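Uncharacterized protein lp_2664 (PDB 2PJQ) is of unknown function but belongs to the HD-domain family, whose members are typically metal-dependent phosphohydrolases, and forms a two-fold symmetric dimer in the crystal. Local coordinates at the interface of chains A and B. Sequence-based numbering; all coordinates share one arbitrary frame. Chains: chain A/B, Uncharacterized protein lp_2664.

The interface of chains A and B. Residues chain A 152, 209, 213, 216-217; chain B 135-136, 139.
A:Glu216 meets the first turn of helix 134-146 of the partner, in a helix-end capping contact between two copies of this HD-domain protein. Its carboxylate straddles the backbone N-H of B:Ala135: OE1 lies 2.7 Å and OE2 2.8 Å from B:Ala135 N, both met on the syn side with the donor tilted out of the carboxylate plane. The bond to OE2 is the straighter, 161° at the hydrogen against 126° for OE1, and B:Ile136 N adds a weak bond to OE1. Extended beyond CG, the side chain of A:Glu216 carries the carboxylate to the N-terminal end of the helix, whose dipole would probably favour a carboxylate held in its charged form.

Apolar packing makes up much of the remaining contact and pairs aromatic side chains of helix 204-219 with small or branched ones. A:Phe213, with CG anti to the backbone N (chi1 179°), turns one ring face to B:Ile136, whose CG1 sits 3.7 Å above the plane, displaced toward the rim; the two side chains cross at about a right angle. The same isoleucine sends CD1 against the backbone of A:Trp217, 3.6 Å from its CA, and also near its CB. One turn further along, B:Ala139 CB approaches A:Phe209 at the ring edge, in plane, 3.9 Å from CZ, and also touches A:Phe213 CE2 at 3.8 Å. Two-fold symmetry repeats this patch with the chains exchanged, although the structure alone does not show that the dimer forms in solution.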
# COMPACT_ATOMS: atom_id res chain seq x y z
N ILE A 152 0.80 -3.64 -9.02
CA ILE A 152 1.37 -4.35 -7.89
C ILE A 152 2.32 -5.47 -8.26
O ILE A 152 3.34 -5.66 -7.61
CB ILE A 152 0.28 -4.95 -6.97
CG1 ILE A 152 -0.77 -3.90 -6.63
CG2 ILE A 152 0.92 -5.44 -5.66
CD1 ILE A 152 -1.97 -4.44 -5.88
N PHE A 209 7.18 -11.01 3.02
CA PHE A 209 6.10 -10.38 2.29
C PHE A 209 6.16 -10.69 0.80
O PHE A 209 5.17 -11.14 0.23
CB PHE A 209 6.11 -8.86 2.51
CG PHE A 209 5.06 -8.13 1.73
CD1 PHE A 209 3.71 -8.29 2.03
CD2 PHE A 209 5.42 -7.31 0.67
CE1 PHE A 209 2.73 -7.64 1.27
CE2 PHE A 209 4.44 -6.66 -0.10
CZ PHE A 209 3.09 -6.83 0.20
N PHE A 213 3.61 -13.28 -0.85
CA PHE A 213 2.80 -12.65 -1.88
C PHE A 213 2.81 -13.47 -3.17
O PHE A 213 1.78 -13.59 -3.84
CB PHE A 213 3.30 -11.22 -2.15
CG PHE A 213 2.53 -10.50 -3.23
CD1 PHE A 213 2.77 -10.76 -4.58
CD2 PHE A 213 1.55 -9.57 -2.90
CE1 PHE A 213 2.05 -10.10 -5.58
CE2 PHE A 213 0.81 -8.91 -3.89
CZ PHE A 213 1.07 -9.17 -5.23
N GLU A 216 0.99 -17.00 -2.51
CA GLU A 216 -0.47 -16.81 -2.51
C GLU A 216 -1.03 -16.53 -3.91
O GLU A 216 -2.10 -17.02 -4.27
CB GLU A 216 -0.84 -15.66 -1.55
CG GLU A 216 -0.73 -16.05 -0.07
CD GLU A 216 -0.91 -14.89 0.91
OE1 GLU A 216 -1.78 -14.01 0.71
OE2 GLU A 216 -0.17 -14.87 1.92
N TRP A 217 -0.30 -15.75 -4.68
CA TRP A 217 -0.72 -15.42 -6.03
C TRP A 217 -0.72 -16.67 -6.90
O TRP A 217 -1.70 -16.93 -7.60
CB TRP A 217 0.21 -14.35 -6.62
CG TRP A 217 -0.06 -14.02 -8.05
CD1 TRP A 217 0.14 -14.84 -9.13
CD2 TRP A 217 -0.50 -12.77 -8.57
NE1 TRP A 217 -0.14 -14.17 -10.29
CE2 TRP A 217 -0.54 -12.89 -9.98
CE3 TRP A 217 -0.86 -11.55 -8.00
CZ2 TRP A 217 -0.93 -11.84 -10.82
CZ3 TRP A 217 -1.25 -10.50 -8.83
CH2 TRP A 217 -1.27 -10.66 -10.22
N ALA B 135 -0.54 -12.05 2.15
CA ALA B 135 0.43 -11.08 1.70
C ALA B 135 -0.27 -10.21 0.69
O ALA B 135 -0.09 -8.99 0.64
CB ALA B 135 1.61 -11.79 1.08
N ILE B 136 -1.10 -10.84 -0.14
CA ILE B 136 -1.82 -10.10 -1.16
C ILE B 136 -2.82 -9.19 -0.47
O ILE B 136 -3.09 -8.08 -0.96
CB ILE B 136 -2.56 -11.04 -2.12
CG1 ILE B 136 -1.54 -11.71 -3.07
CG2 ILE B 136 -3.60 -10.27 -2.91
CD1 ILE B 136 -2.14 -12.80 -3.94
N ALA B 139 -0.98 -6.06 0.66
CA ALA B 139 -0.75 -5.20 -0.49
C ALA B 139 -2.01 -4.41 -0.87
O ALA B 139 -1.99 -3.18 -0.92
CB ALA B 139 -0.26 -6.04 -1.66